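Local coordinates for protein monothiol glutaredoxin-S14, chloroplastic (PDB 3IPZ) that binds a labile iron-sulfur cluster together with a BolA partner and may donate such clusters to other proteins as a chloroplast glutaredoxin of the CGFS subfamily, at residues V53-L56 and L61-G64; K66-W71 and Q76-G81. All coordinates share one frame; numbering follows the deposited sequence.

Contact 1: V53-L56 and L61-G64; sequences VNIL and LRQG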
loop_
_atom_site.group_PDB
_atom_site.type_symbol
_atom_site.label_atom_id
_atom_site.label_comp_id
_atom_site.label_asym_id
_atom_site.label_seq_id
_atom_site.Cartn_x
_atom_site.Cartn_y
_atom_site.Cartn_z
ATOM N N VAL A 53 -5.243 5.177 -1.115
ATOM C CA VAL A 53 -4.799 6.560 -1.080
ATOM C C VAL A 53 -4.130 6.947 -2.399
ATOM O O VAL A 53 -3.159 6.320 -2.826
ATOM C CB VAL A 53 -3.807 6.768 0.073
ATOM C CG1 VAL A 53 -3.221 8.165 0.035
ATOM C CG2 VAL A 53 -4.517 6.525 1.380
ATOM N N ASN A 54 -4.658 7.983 -3.041
ATOM C CA ASN A 54 -4.110 8.464 -4.300
ATOM C C ASN A 54 -2.876 9.362 -4.062
ATOM O O ASN A 54 -2.997 10.454 -3.509
ATOM C CB ASN A 54 -5.191 9.251 -5.042
ATOM C CG ASN A 54 -4.823 9.544 -6.485
ATOM O OD1 ASN A 54 -3.646 9.540 -6.860
ATOM N ND2 ASN A 54 -5.837 9.823 -7.303
ATOM N N ILE A 55 -1.692 8.908 -4.467
ATOM C CA ILE A 55 -0.489 9.722 -4.293
ATOM C C ILE A 55 -0.204 10.628 -5.503
ATOM O O ILE A 55 0.825 11.299 -5.556
ATOM C CB ILE A 55 0.768 8.849 -3.980
ATOM C CG1 ILE A 55 0.804 7.587 -4.858
ATOM C CG2 ILE A 55 0.774 8.480 -2.513
ATOM C CD1 ILE A 55 1.127 7.841 -6.326
ATOM N N LEU A 56 -1.124 10.656 -6.468
ATOM C CA LEU A 56 -0.961 11.500 -7.659
ATOM C C LEU A 56 -1.352 12.952 -7.386
ATOM O O LEU A 56 -1.167 13.827 -8.234
ATOM C CB LEU A 56 -1.809 10.972 -8.820
ATOM C CG LEU A 56 -1.266 9.720 -9.503
ATOM C CD1 LEU A 56 -2.153 9.371 -10.669
ATOM C CD2 LEU A 56 0.160 9.959 -9.975
ATOM N N LEU A 61 3.729 13.774 0.207
ATOM C CA LEU A 61 3.395 12.442 0.690
ATOM C C LEU A 61 4.069 11.379 -0.176
ATOM O O LEU A 61 4.665 10.430 0.346
ATOM C CB LEU A 61 1.878 12.247 0.699
ATOM C CG LEU A 61 1.404 10.823 0.995
ATOM C CD1 LEU A 61 1.842 10.414 2.386
ATOM C CD2 LEU A 61 -0.100 10.751 0.871
ATOM N N ARG A 62 3.988 11.563 -1.491
ATOM C CA ARG A 62 4.579 10.648 -2.465
ATOM C C ARG A 62 6.067 10.485 -2.225
ATOM O O ARG A 62 6.562 9.365 -2.055
ATOM C CB ARG A 62 4.363 11.177 -3.885
ATOM C CG ARG A 62 4.592 10.154 -4.991
ATOM C CD ARG A 62 4.414 10.784 -6.367
ATOM N NE ARG A 62 5.598 11.531 -6.793
ATOM C CZ ARG A 62 6.688 10.984 -7.338
ATOM N NH1 ARG A 62 6.761 9.670 -7.539
ATOM N NH2 ARG A 62 7.716 11.752 -7.675
ATOM N N GLN A 63 6.780 11.607 -2.216
ATOM C CA GLN A 63 8.217 11.583 -2.001
ATOM C C GLN A 63 8.590 11.062 -0.613
ATOM O O GLN A 63 9.630 10.421 -0.446
ATOM C CB GLN A 63 8.808 12.975 -2.262
ATOM C CG GLN A 63 8.862 13.322 -3.767
ATOM C CD GLN A 63 9.353 14.739 -4.047
ATOM O OE1 GLN A 63 10.437 15.129 -3.610
ATOM N NE2 GLN A 63 8.556 15.513 -4.784
ATOM N N GLY A 64 7.740 11.316 0.377
ATOM C CA GLY A 64 8.010 10.826 1.719
ATOM C C GLY A 64 7.854 9.309 1.800
ATOM O O GLY A 64 8.651 8.619 2.443
#
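With CG anti to the backbone N (chi1 172°), Leu61 reaches off its helix toward the end of strand 51-54, and its CD2 methyl meets two side chains there. Val53 also has its CG1 anti to the backbone N (chi1 174°), which brings that methyl to 4.1 Å from Leu61 CD2. The Ile55 side chain crosses that of Leu61 at about a right angle, with Ile55 CG2 4.2 Å from Leu61 CD2. On the next residue, Arg62 meets Ile55 with the methylenes of its chain: CD lies 3.7 Å from Ile55 O, and CG packs 4.2 Å from Ile55 CB. This is the edge of the thioredoxin-like fold of the glutaredoxins, where the outermost strand 51-54 gives way to helix 59-69 through a short connection. On the strand side the chain is turned by an Asx turn, in which Asn54 OD1 accepts from Leu56 N at 2.8 Å; the donor is tilted 29° from the carbonyl plane. The same oxygen also takes the backbone N of Gly26, tying the turn to the loop after strand 20-24. Farther out, Arg62 NE forms a salt bridge with Glu59 of the same helix. Arg62 is a glutathione-binding position by similarity with related proteins, and its side chain touches Phe74, another such position, which Ile55 also contacts.

Contact 2: K66-W71 and Q76-G81; sequences KEYSNW and QLYIGG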
loop_
_atom_site.group_PDB
_atom_site.type_symbol
_atom_site.label_atom_id
_atom_site.label_comp_id
_atom_site.label_asym_id
_atom_site.label_seq_id
_atom_site.Cartn_x
_atom_site.Cartn_y
_atom_site.Cartn_z
ATOM N N LYS A 66 8.248 7.132 -0.636
ATOM C CA LYS A 66 9.338 6.478 -1.343
ATOM C C LYS A 66 10.494 6.245 -0.367
ATOM O O LYS A 66 11.153 5.210 -0.400
ATOM C CB LYS A 66 9.824 7.342 -2.515
ATOM C CG LYS A 66 8.890 7.378 -3.710
ATOM C CD LYS A 66 9.369 8.354 -4.792
ATOM C CE LYS A 66 10.748 7.960 -5.348
ATOM N NZ LYS A 66 11.163 8.751 -6.549
ATOM N N GLU A 67 10.733 7.207 0.513
ATOM C CA GLU A 67 11.821 7.081 1.467
ATOM C C GLU A 67 11.430 6.206 2.644
ATOM O O GLU A 67 12.218 5.382 3.089
ATOM C CB GLU A 67 12.255 8.454 1.977
ATOM C CG GLU A 67 13.559 8.402 2.761
ATOM C CD GLU A 67 14.010 9.770 3.246
ATOM O OE1 GLU A 67 14.082 10.697 2.408
ATOM O OE2 GLU A 67 14.297 9.912 4.458
ATOM N N TYR A 68 10.217 6.393 3.150
ATOM C CA TYR A 68 9.712 5.611 4.277
ATOM C C TYR A 68 9.678 4.108 3.959
ATOM O O TYR A 68 10.101 3.289 4.768
ATOM C CB TYR A 68 8.297 6.079 4.639
ATOM C CG TYR A 68 7.722 5.464 5.895
ATOM C CD1 TYR A 68 8.120 5.902 7.154
ATOM C CD2 TYR A 68 6.765 4.454 5.823
ATOM C CE1 TYR A 68 7.572 5.348 8.315
ATOM C CE2 TYR A 68 6.215 3.895 6.972
ATOM C CZ TYR A 68 6.620 4.348 8.215
ATOM O OH TYR A 68 6.070 3.805 9.360
ATOM N N SER A 69 9.164 3.760 2.782
ATOM C CA SER A 69 9.050 2.367 2.348
ATOM C C SER A 69 10.333 1.850 1.703
ATOM O O SER A 69 10.525 0.640 1.573
ATOM C CB SER A 69 7.923 2.224 1.318
ATOM O OG SER A 69 6.723 2.800 1.790
ATOM N N ASN A 70 11.193 2.782 1.296
ATOM C CA ASN A 70 12.442 2.478 0.610
ATOM C C ASN A 70 12.161 1.717 -0.685
ATOM O O ASN A 70 12.848 0.758 -1.028
ATOM C CB ASN A 70 13.388 1.666 1.493
ATOM C CG ASN A 70 14.778 1.550 0.882
ATOM O OD1 ASN A 70 15.423 2.559 0.594
ATOM N ND2 ASN A 70 15.238 0.324 0.672
ATOM N N TRP A 71 11.139 2.172 -1.398
ATOM C CA TRP A 71 10.700 1.588 -2.653
ATOM C C TRP A 71 10.323 2.801 -3.508
ATOM O O TRP A 71 9.435 3.564 -3.146
ATOM C CB TRP A 71 9.490 0.671 -2.395
ATOM C CG TRP A 71 8.955 0.042 -3.630
ATOM C CD1 TRP A 71 7.793 0.354 -4.273
ATOM C CD2 TRP A 71 9.617 -0.932 -4.442
ATOM N NE1 TRP A 71 7.695 -0.360 -5.445
ATOM C CE2 TRP A 71 8.804 -1.156 -5.573
ATOM C CE3 TRP A 71 10.826 -1.634 -4.325
ATOM C CZ2 TRP A 71 9.159 -2.056 -6.589
ATOM C CZ3 TRP A 71 11.181 -2.529 -5.332
ATOM C CH2 TRP A 71 10.346 -2.728 -6.450
ATOM N N GLN A 76 2.246 0.712 -3.528
ATOM C CA GLN A 76 2.954 0.342 -2.321
ATOM C C GLN A 76 1.848 -0.171 -1.397
ATOM O O GLN A 76 0.910 0.555 -1.089
ATOM C CB GLN A 76 3.653 1.559 -1.699
ATOM C CG GLN A 76 5.032 1.830 -2.267
ATOM C CD GLN A 76 5.737 3.000 -1.601
ATOM O OE1 GLN A 76 5.511 3.296 -0.429
ATOM N NE2 GLN A 76 6.614 3.657 -2.349
ATOM N N LEU A 77 1.964 -1.421 -0.965
ATOM C CA LEU A 77 0.961 -2.028 -0.104
ATOM C C LEU A 77 1.426 -2.202 1.326
ATOM O O LEU A 77 2.516 -2.703 1.583
ATOM C CB LEU A 77 0.547 -3.396 -0.659
ATOM C CG LEU A 77 -0.527 -4.209 0.081
ATOM C CD1 LEU A 77 -1.868 -3.469 0.051
ATOM C CD2 LEU A 77 -0.670 -5.578 -0.586
ATOM N N TYR A 78 0.591 -1.768 2.260
ATOM C CA TYR A 78 0.886 -1.915 3.676
ATOM C C TYR A 78 -0.160 -2.845 4.310
ATOM O O TYR A 78 -1.356 -2.779 3.982
ATOM C CB TYR A 78 0.866 -0.552 4.382
ATOM C CG TYR A 78 2.169 0.213 4.277
ATOM C CD1 TYR A 78 2.498 0.935 3.119
ATOM C CD2 TYR A 78 3.085 0.201 5.336
ATOM C CE1 TYR A 78 3.720 1.631 3.026
ATOM C CE2 TYR A 78 4.293 0.882 5.255
ATOM C CZ TYR A 78 4.609 1.594 4.100
ATOM O OH TYR A 78 5.827 2.237 4.031
ATOM N N ILE A 79 0.298 -3.714 5.207
ATOM C CA ILE A 79 -0.583 -4.647 5.899
ATOM C C ILE A 79 -0.129 -4.704 7.344
ATOM O O ILE A 79 1.049 -4.956 7.612
ATOM C CB ILE A 79 -0.501 -6.068 5.298
ATOM C CG1 ILE A 79 -0.896 -6.041 3.827
ATOM C CG2 ILE A 79 -1.431 -7.004 6.044
ATOM C CD1 ILE A 79 -0.482 -7.274 3.024
ATOM N N GLY A 80 -1.063 -4.468 8.269
ATOM C CA GLY A 80 -0.725 -4.487 9.681
ATOM C C GLY A 80 0.259 -3.382 10.027
ATOM O O GLY A 80 0.997 -3.480 11.010
ATOM N N GLY A 81 0.278 -2.330 9.213
ATOM C CA GLY A 81 1.170 -1.211 9.467
ATOM C C GLY A 81 2.611 -1.426 9.043
ATOM O O GLY A 81 3.477 -0.609 9.368
HETATM O O HOH W 1 5.719 1.009 9.259
#
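Ser69 OG sits between Gln76 OE1 and Tyr78 OH and bonds to both, which makes this serine the polar centre of the contact. It donates to Gln76 OE1 at 2.6 Å, coming from above the amide, 46° out of the carbonyl plane. Tyr78 OH in turn donates to Ser69 OG over a very short 2.5 Å, with the serine oxygen at the edge of the tyrosine ring. Close by, Tyr78 OH also lies at the edge of the Tyr68 ring, 3.0 Å from Tyr68 CD2. Gln76 has CG anti to the carbonyl carbon (chi1 -86°) and runs on extended, which carries its amide across to the end of the helix. Its CG passes 3.7 Å from Trp71 CD1 at the indole edge, while NE2 bonds to Thr73 O. An alanine in place of Gln76 would probably leave Ser69 OG without this acceptor, with only a weak bond to Leu65 O as an alternative, and Thr73 O without the amide donor, and open a gap beside the indole. Against this buried, directly bonded part stands a looser side, where Tyr68 OH reaches Gly81 through a water, 2.8 Å from Tyr68 OH and donating to Gly81 O. The helix itself stops in a Schellman motif, with Asn70 at C-prime and Trp71 N bonded to Lys66 O; residues 69-73, from the end of the helix into the loop, belong to a region required for CAX1 activation. Helix 5-15 covers Tyr68 and Tyr78 through Val15, strand 82-85 adds Phe83 against Ser69, Gln76 and Tyr78, and strand 76-79 pairs with strands 20-24 and 82-85 in the central sheet.

In the fold
Contacts 1 and 2 follow each other along the chain and share helix 59-69: in contact 1 the end of the edge strand 51-54 and the residues after it pack against residues 61-64 of the helix, and its last turn is fixed against the inner strand 76-79. Their centres are about 11 Å apart. Contact 2 lies deeper, its centre about 6 Å from that of the chain, against about 11 Å for contact 1. Both border the probable glutathione site: the side chains of Arg62 in contact 1 and Lys66 in contact 2 approach to about 4 Å at their nearest atoms, and each touches Phe74, while the side chain of Ile55 comes to about 4 Å, nearest atoms, from that of Lys25, another probable glutathione-binding residue.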